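Local structure of hypothetical sugar ABC-transporter sugar binding protein (Arthrobacter globiformis, 7BVT) at residues 125-129 against 130-134; 303-306 against 307-310; 319-322 against 323-326; 326-329 against 330-334. The protein binds cyclic alpha-maltosyl-1,6-maltose and probably presents it, as a solute-binding protein, to a sugar-importing ABC transporter. All coordinates share one frame; numbering follows the deposited sequence.

Interaction 1 (125-129 against 130-134); sequences FGTID and GKQVS
Gly126 O takes the backbone N-H of Val133 at 2.8 Å and receives a second, weak bond from Ser134 N at 3.3 Å. Toward the turn, the hydrogen-bonded pair Ile128 and Lys131 closes with Ile128 N to Lys131 O at 2.9 Å and Lys131 N to Ile128 O at 3.1 Å. The side chains of Ile128 and Val133 cross at about a right angle, Ile128 CD1 meeting Val133 CG2 at 3.8 Å. Thr127 and Gln132, a non-hydrogen-bonded pair, share the face of the hairpin away from Ile128 and Lys131, and their side chains likewise cross at about a right angle. Gln132 bends back at its second torsion (chi2 71°), which brings its amide close to the backbone of Gly126 and lets NE2 donate to Ser134 O at 2.9 Å. A second shell fixes this arrangement: Thr123 O accepts from both Thr127 OG1 and Gln132 NE2, and Asp105 OD1 takes the N-H of Gln132. Replacing Gln132 by a leucine would probably leave Ser134 O and Thr123 O each short of a donor and the carbonyls at the open end less firmly tied. Gly126 suits its place, since a CB there would run into Ser134 O and the amide of Gln132. Asp129 and Gly130 form the corner, both with positive phi, completing a type I' turn: the signature of a tight two-residue beta hairpin, whose strand 131-136 joins the mixed sheet beside strand 292-301.

Interaction 2 (303-306 against 307-310); sequences ENSD and AEDD
Ser305 and Glu308 form a capping box, the reciprocal pairing that opens many helices, here at the start of helix 306-319. Ser305 is the N-cap: its OG accepts the N-H of Glu308 at 3.0 Å, nearly straight at 165°. In return Glu308 OE1 takes two donors, Ser305 N at 3.1 Å and Ser305 OG at 2.9 Å, both on its anti side but from opposite faces of the carboxylate. The hydroxyl is thus used as donor and acceptor at once, held by a first torsion (chi1 73°) that sets OG between the backbone N and the carbonyl carbon. The regular helix bonds follow, Asp309 N to Ser305 O at 2.8 Å and Asp310 N to Asp306 O. A water lies between two carboxylates, within bonding distance of Asp306 OD1 (3.0 Å) and Asp309 OD2 (2.8 Å). Negative charge gathers here, with Glu303 OE2 only 3.8 Å from Asp309 OD2, and the helix N-terminus would be expected to ease it; Arg109 probably offsets part of it, through a salt bridge to Asp310 OD1 and long, weak ion pairs to Asp306 and Asp309. One loop donor further back is also caught: Asn304 N donates its N-H to the syn lone pair of Asp309 OD1 at 3.1 Å, with an angle of 168° at the hydrogen.

Interaction 3 (319-322 against 323-326); sequences FLEP and DQVT
Val325 lays its CG2 methyl over the carbonyl oxygens of the preceding turn, 3.5 Å from Glu321 O and 3.6 Å from Phe319 O. Its first torsion (chi1 161°) places that methyl anti to the carbonyl carbon, beside the backbone N, which points it at the carbonyl oxygens of Phe319 and Glu321. CD2 of Leu320 approaches the same methyl loosely, and beyond the segments Val325 also packs on Pro336, Leu338 and Val341. Nearby, Gln324 sets its CB 3.4 Å from Phe319 O, then bends at its second torsion and runs alongside Glu321, both side chains pointing the same way. Their flat ends are turned 54° against each other, and water 2 joins them, donating to Glu321 OE1 at 2.8 Å and accepting from Gln324 NE2 at 3.2 Å. The amide has a further partner in Trp318 O, so Gln324 stitches the end of one helix to the start of the next. This is a tight corner between two consecutive helices: Leu320 is the first residue to leave helix 306-319, Glu321 is the N-cap of helix 322-332, and Pro322 takes the first helical position, where a proline costs no backbone bond. Glu321 O then accepts Val325 N at 2.9 Å in the first regular helical bond. The next carbonyl, Pro322 O, is gripped twice by Thr326, by N and by OG1, each at 2.8 Å and from opposite faces of the carbonyl. The Thr326 hydroxyl lies well above the Pro322 carbonyl plane, 39° out of it.

Interaction 4 (326-329 against 330-334); sequences TEWS and KETGM
Lys330 runs extended beside Thr326, its CE 3.9 Å from Thr326 CG2, while its backbone N donates to Thr326 O in regular helical fashion; farther out, the ammonium end makes a cation-pi contact with Trp350. Glu331 follows with CG between its backbone N and carbonyl carbon (chi1 84°), which folds the carboxylate back toward Glu327. The two acid groups cross obliquely, planes 74° apart, with Glu327 OE1 and Glu331 OE1 only 3.1 Å from each other; water 3 donates to Glu327 O at 2.9 Å and weakly to Glu331 OE1. Thr332 comes next and makes several contacts at this helix end. Its OG1 donates to Trp328 O at 2.8 Å, its backbone N reaches the same oxygen from the opposite face, and CG2 rests on the six-membered ring of Trp328, 3.8 Å from the centroid in a CH-pi contact. With an alanine here, lacking OG1 and CG2, Trp328 O would probably lose one of its two donors, Met334 N its acceptor, and the ring face its packing partner. Gly333, with positive phi, ends the helix and gives its N-H to Ser329 O at 2.9 Å. Met334 follows: its N donates to Thr332 OG1, an ST turn, and CE touches Trp328 CZ2 at 3.4 Å. Around the indole, Phe319 and Trp36 add edge-to-face partners. The chemistry is divided: the indole is packed by methyl groups and rings, while the Thr332 hydroxyl ties backbone to backbone, and the crowded Glu327-Glu331 pair would probably raise the proton affinity of one carboxylate.

Overall arrangement
The contacts follow one another along the chain, interactions 3 and 4 meeting at Thr326. Strand 292-301, which pairs with the second strand of interaction 1, leads into the cap of interaction 2; their centres are 17 Å apart, their nearest atoms about 6 Å. Helix 306-319 then connects interaction 2 to the corner of interaction 3, centres 23 Å apart. Interactions 3 and 4 touch, with Phe319 CZ 3.7 Å from Trp328 CD2, so the end of helix 306-319 packs against helix 322-332 through these two rings. Interaction 4 lies nearer the bound sugar than interaction 1: the Met334 side chain is about 7 Å from a bound glucose unit, and the Ser134 side chain is about 12 Å from a bound glucose unit.

Interaction 1 (125-129 against 130-134)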
# COMPACT_ATOMS: atom_id res chain seq x y z
N PHE A 125 -7.58 1.16 -10.23
CA PHE A 125 -7.78 0.01 -9.33
C PHE A 125 -9.27 -0.07 -8.98
O PHE A 125 -9.87 -1.12 -9.11
CB PHE A 125 -6.93 0.14 -8.08
CG PHE A 125 -7.13 -1.02 -7.15
CD1 PHE A 125 -8.19 -1.07 -6.27
CD2 PHE A 125 -6.38 -2.17 -7.29
CE1 PHE A 125 -8.41 -2.18 -5.50
CE2 PHE A 125 -6.58 -3.28 -6.49
CZ PHE A 125 -7.63 -3.28 -5.61
N GLY A 126 -9.87 1.06 -8.63
CA GLY A 126 -11.27 1.13 -8.18
C GLY A 126 -12.32 1.02 -9.26
O GLY A 126 -13.48 1.20 -8.96
N THR A 127 -11.90 0.78 -10.51
CA THR A 127 -12.79 0.65 -11.65
C THR A 127 -13.03 -0.85 -11.89
O THR A 127 -12.07 -1.59 -12.24
CB THR A 127 -12.24 1.39 -12.88
OG1 THR A 127 -12.11 2.78 -12.59
CG2 THR A 127 -13.21 1.20 -14.02
N ILE A 128 -14.25 -1.27 -11.65
CA ILE A 128 -14.67 -2.69 -11.86
C ILE A 128 -15.95 -2.70 -12.70
O ILE A 128 -16.87 -1.97 -12.37
CB ILE A 128 -14.79 -3.44 -10.51
CG1 ILE A 128 -13.42 -3.48 -9.83
CG2 ILE A 128 -15.35 -4.83 -10.77
CD1 ILE A 128 -13.39 -3.99 -8.40
N ASP A 129 -15.92 -3.47 -13.80
CA ASP A 129 -17.01 -3.55 -14.81
C ASP A 129 -17.35 -2.12 -15.25
O ASP A 129 -18.51 -1.82 -15.44
CB ASP A 129 -18.17 -4.36 -14.25
CG ASP A 129 -17.77 -5.81 -13.98
OD1 ASP A 129 -16.85 -6.32 -14.69
OD2 ASP A 129 -18.34 -6.42 -13.04
N GLY A 130 -16.32 -1.29 -15.40
CA GLY A 130 -16.44 0.06 -15.98
C GLY A 130 -16.87 1.11 -14.96
O GLY A 130 -16.76 2.28 -15.22
N LYS A 131 -17.32 0.70 -13.78
CA LYS A 131 -17.85 1.60 -12.72
C LYS A 131 -16.74 1.98 -11.74
O LYS A 131 -15.89 1.13 -11.41
CB LYS A 131 -18.93 0.85 -11.95
CG LYS A 131 -20.17 0.49 -12.78
CD LYS A 131 -21.10 -0.49 -12.06
CE LYS A 131 -22.52 -0.40 -12.58
NZ LYS A 131 -23.29 -1.65 -12.37
N GLN A 132 -16.77 3.21 -11.27
CA GLN A 132 -15.83 3.63 -10.22
C GLN A 132 -16.46 3.14 -8.91
O GLN A 132 -17.23 3.90 -8.31
CB GLN A 132 -15.67 5.13 -10.27
CG GLN A 132 -14.57 5.61 -9.37
CD GLN A 132 -13.22 5.23 -9.91
OE1 GLN A 132 -12.82 5.66 -11.00
NE2 GLN A 132 -12.48 4.41 -9.17
N VAL A 133 -16.15 1.91 -8.53
CA VAL A 133 -16.85 1.27 -7.38
C VAL A 133 -16.14 1.59 -6.06
O VAL A 133 -16.75 1.41 -5.00
CB VAL A 133 -17.00 -0.24 -7.54
CG1 VAL A 133 -17.92 -0.54 -8.72
CG2 VAL A 133 -15.65 -0.98 -7.61
N SER A 134 -14.89 2.04 -6.08
CA SER A 134 -14.16 2.52 -4.90
C SER A 134 -13.41 3.82 -5.22
O SER A 134 -13.05 4.11 -6.38
CB SER A 134 -13.24 1.46 -4.31
OG SER A 134 -12.17 1.16 -5.20

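Interaction 2 (303-306 against 307-310)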
# COMPACT_ATOMS: atom_id res chain seq x y z
N GLU A 303 -25.14 -0.11 -3.35
CA GLU A 303 -26.27 0.50 -4.09
C GLU A 303 -27.59 0.25 -3.37
O GLU A 303 -27.87 -0.90 -3.05
CB GLU A 303 -26.37 -0.07 -5.49
CG GLU A 303 -27.20 0.84 -6.37
CD GLU A 303 -26.83 0.58 -7.80
OE1 GLU A 303 -27.10 -0.54 -8.26
OE2 GLU A 303 -26.17 1.46 -8.39
N ASN A 304 -28.33 1.33 -3.17
CA ASN A 304 -29.68 1.42 -2.58
C ASN A 304 -30.53 2.18 -3.61
O ASN A 304 -30.54 1.73 -4.77
CB ASN A 304 -29.58 2.00 -1.17
CG ASN A 304 -28.93 1.04 -0.18
OD1 ASN A 304 -27.86 1.31 0.40
ND2 ASN A 304 -29.63 -0.05 0.08
N SER A 305 -31.17 3.30 -3.26
CA SER A 305 -31.84 4.21 -4.24
C SER A 305 -30.83 5.23 -4.78
O SER A 305 -29.79 5.40 -4.13
CB SER A 305 -33.01 4.89 -3.61
OG SER A 305 -32.56 5.88 -2.70
N ASP A 306 -31.12 5.92 -5.89
CA ASP A 306 -30.18 6.94 -6.44
C ASP A 306 -30.04 8.07 -5.40
O ASP A 306 -28.97 8.66 -5.36
CB ASP A 306 -30.60 7.52 -7.80
CG ASP A 306 -30.69 6.54 -8.96
OD1 ASP A 306 -29.84 5.64 -9.07
OD2 ASP A 306 -31.59 6.73 -9.80
N ALA A 307 -31.09 8.35 -4.60
CA ALA A 307 -31.09 9.40 -3.54
C ALA A 307 -30.13 8.97 -2.43
O ALA A 307 -29.27 9.80 -1.94
CB ALA A 307 -32.49 9.59 -2.97
N GLU A 308 -30.27 7.74 -1.98
CA GLU A 308 -29.40 7.24 -0.89
C GLU A 308 -27.96 7.14 -1.42
O GLU A 308 -27.09 7.60 -0.71
CB GLU A 308 -29.89 5.93 -0.28
CG GLU A 308 -31.20 6.05 0.45
CD GLU A 308 -31.87 4.70 0.61
OE1 GLU A 308 -32.19 4.07 -0.42
OE2 GLU A 308 -32.00 4.24 1.76
N ASP A 309 -27.70 6.62 -2.63
CA ASP A 309 -26.32 6.59 -3.18
C ASP A 309 -25.77 8.02 -3.22
O ASP A 309 -24.59 8.26 -2.86
CB ASP A 309 -26.26 6.02 -4.59
CG ASP A 309 -26.70 4.60 -4.68
OD1 ASP A 309 -26.95 4.02 -3.62
OD2 ASP A 309 -26.83 4.12 -5.83
N ASP A 310 -26.58 8.98 -3.67
CA ASP A 310 -26.11 10.39 -3.76
C ASP A 310 -25.86 10.96 -2.35
O ASP A 310 -24.92 11.74 -2.23
CB ASP A 310 -27.07 11.26 -4.57
CG ASP A 310 -27.07 11.01 -6.07
OD1 ASP A 310 -26.09 10.39 -6.61
OD2 ASP A 310 -28.06 11.40 -6.69
O HOH W 1 -29.25 3.55 -7.02

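Interaction 3 (319-322 against 323-326)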
# COMPACT_ATOMS: atom_id res chain seq x y z
N PHE A 319 -15.36 14.72 1.99
CA PHE A 319 -14.15 14.09 2.54
C PHE A 319 -12.97 14.24 1.57
O PHE A 319 -11.83 14.36 2.02
CB PHE A 319 -14.41 12.62 2.88
CG PHE A 319 -13.44 12.11 3.90
CD1 PHE A 319 -13.56 12.46 5.24
CD2 PHE A 319 -12.42 11.25 3.54
CE1 PHE A 319 -12.69 11.94 6.18
CE2 PHE A 319 -11.57 10.73 4.50
CZ PHE A 319 -11.70 11.09 5.82
N LEU A 320 -13.25 14.30 0.26
CA LEU A 320 -12.18 14.33 -0.77
C LEU A 320 -11.88 15.75 -1.25
O LEU A 320 -11.09 15.90 -2.20
CB LEU A 320 -12.62 13.41 -1.92
CG LEU A 320 -12.51 11.92 -1.57
CD1 LEU A 320 -13.15 11.05 -2.64
CD2 LEU A 320 -11.06 11.49 -1.32
N GLU A 321 -12.47 16.79 -0.65
CA GLU A 321 -12.08 18.18 -1.00
C GLU A 321 -10.68 18.42 -0.43
O GLU A 321 -10.32 17.85 0.63
CB GLU A 321 -13.10 19.18 -0.47
CG GLU A 321 -14.47 18.99 -1.09
CD GLU A 321 -15.56 19.92 -0.62
OE1 GLU A 321 -15.30 20.72 0.31
OE2 GLU A 321 -16.66 19.83 -1.18
N PRO A 322 -9.88 19.29 -1.08
CA PRO A 322 -8.49 19.49 -0.66
C PRO A 322 -8.34 19.84 0.82
O PRO A 322 -7.42 19.34 1.48
CB PRO A 322 -7.98 20.61 -1.57
CG PRO A 322 -8.91 20.63 -2.76
CD PRO A 322 -10.23 20.03 -2.32
N ASP A 323 -9.18 20.75 1.33
CA ASP A 323 -9.03 21.16 2.75
C ASP A 323 -9.17 19.96 3.68
O ASP A 323 -8.42 19.90 4.69
CB ASP A 323 -10.05 22.21 3.17
CG ASP A 323 -9.77 23.58 2.55
OD1 ASP A 323 -8.74 23.73 1.84
OD2 ASP A 323 -10.58 24.49 2.84
N GLN A 324 -10.10 19.06 3.39
CA GLN A 324 -10.32 17.84 4.22
C GLN A 324 -9.14 16.89 4.05
O GLN A 324 -8.61 16.40 5.03
CB GLN A 324 -11.66 17.18 3.89
CG GLN A 324 -12.83 17.82 4.62
CD GLN A 324 -13.12 19.24 4.17
OE1 GLN A 324 -12.68 20.21 4.81
NE2 GLN A 324 -13.79 19.38 3.03
N VAL A 325 -8.74 16.64 2.80
CA VAL A 325 -7.66 15.68 2.51
C VAL A 325 -6.36 16.19 3.17
O VAL A 325 -5.61 15.40 3.76
CB VAL A 325 -7.50 15.55 0.98
CG1 VAL A 325 -6.14 14.98 0.56
CG2 VAL A 325 -8.66 14.79 0.38
N THR A 326 -6.11 17.51 3.14
CA THR A 326 -4.87 18.06 3.74
C THR A 326 -4.94 17.85 5.25
O THR A 326 -4.00 17.29 5.85
CB THR A 326 -4.73 19.55 3.43
OG1 THR A 326 -4.71 19.69 2.02
CG2 THR A 326 -3.47 20.15 4.01
O HOH W 2 -13.36 22.28 1.63

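Interaction 4 (326-329 against 330-334)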
# COMPACT_ATOMS: atom_id res chain seq x y z
N THR A 326 -6.11 17.51 3.14
CA THR A 326 -4.87 18.06 3.74
C THR A 326 -4.94 17.85 5.25
O THR A 326 -4.00 17.29 5.85
CB THR A 326 -4.73 19.55 3.43
OG1 THR A 326 -4.71 19.69 2.02
CG2 THR A 326 -3.47 20.15 4.01
N GLU A 327 -6.03 18.27 5.88
CA GLU A 327 -6.09 18.16 7.37
C GLU A 327 -6.07 16.71 7.82
O GLU A 327 -5.32 16.36 8.73
CB GLU A 327 -7.30 18.86 7.99
CG GLU A 327 -6.93 19.76 9.18
CD GLU A 327 -7.43 19.44 10.59
OE1 GLU A 327 -8.35 18.59 10.76
OE2 GLU A 327 -6.91 20.07 11.55
N TRP A 328 -6.83 15.84 7.14
CA TRP A 328 -6.86 14.39 7.45
C TRP A 328 -5.45 13.75 7.34
O TRP A 328 -5.07 12.95 8.23
CB TRP A 328 -7.82 13.73 6.45
CG TRP A 328 -7.83 12.24 6.37
CD1 TRP A 328 -7.44 11.55 5.27
CD2 TRP A 328 -8.32 11.27 7.30
NE1 TRP A 328 -7.62 10.22 5.46
CE2 TRP A 328 -8.20 10.01 6.69
CE3 TRP A 328 -8.89 11.32 8.59
CZ2 TRP A 328 -8.60 8.83 7.29
CZ3 TRP A 328 -9.26 10.15 9.20
CH2 TRP A 328 -9.12 8.91 8.56
N SER A 329 -4.74 14.01 6.26
CA SER A 329 -3.39 13.46 6.01
C SER A 329 -2.45 13.98 7.12
O SER A 329 -1.77 13.17 7.77
CB SER A 329 -2.90 13.84 4.64
OG SER A 329 -3.81 13.34 3.64
N LYS A 330 -2.50 15.28 7.36
CA LYS A 330 -1.59 15.88 8.38
C LYS A 330 -1.76 15.17 9.72
O LYS A 330 -0.76 14.84 10.36
CB LYS A 330 -1.88 17.35 8.61
CG LYS A 330 -1.37 18.32 7.56
CD LYS A 330 -1.85 19.70 7.98
CE LYS A 330 -1.35 20.86 7.16
NZ LYS A 330 -1.99 22.10 7.66
N GLU A 331 -2.99 14.97 10.14
CA GLU A 331 -3.30 14.49 11.50
C GLU A 331 -3.16 12.98 11.59
O GLU A 331 -2.93 12.50 12.71
CB GLU A 331 -4.61 15.10 11.96
CG GLU A 331 -5.88 14.42 11.55
CD GLU A 331 -7.07 15.36 11.82
OE1 GLU A 331 -6.84 16.47 12.36
OE2 GLU A 331 -8.23 15.03 11.44
N THR A 332 -3.25 12.22 10.49
CA THR A 332 -3.14 10.74 10.59
C THR A 332 -1.73 10.24 10.19
O THR A 332 -1.44 9.10 10.45
CB THR A 332 -4.18 10.06 9.69
OG1 THR A 332 -3.84 10.49 8.37
CG2 THR A 332 -5.61 10.40 10.08
N GLY A 333 -0.94 11.06 9.51
CA GLY A 333 0.33 10.62 8.90
C GLY A 333 0.14 9.77 7.65
O GLY A 333 1.10 9.15 7.16
N MET A 334 -1.09 9.71 7.16
CA MET A 334 -1.38 8.98 5.90
C MET A 334 -1.11 9.92 4.74
O MET A 334 -1.12 11.13 4.88
CB MET A 334 -2.79 8.38 5.88
CG MET A 334 -2.93 7.42 7.02
SD MET A 334 -4.30 6.28 7.03
CE MET A 334 -5.52 7.49 7.48
O HOH W 3 -4.46 18.35 10.68
O HOH W 4 0.55 13.25 5.91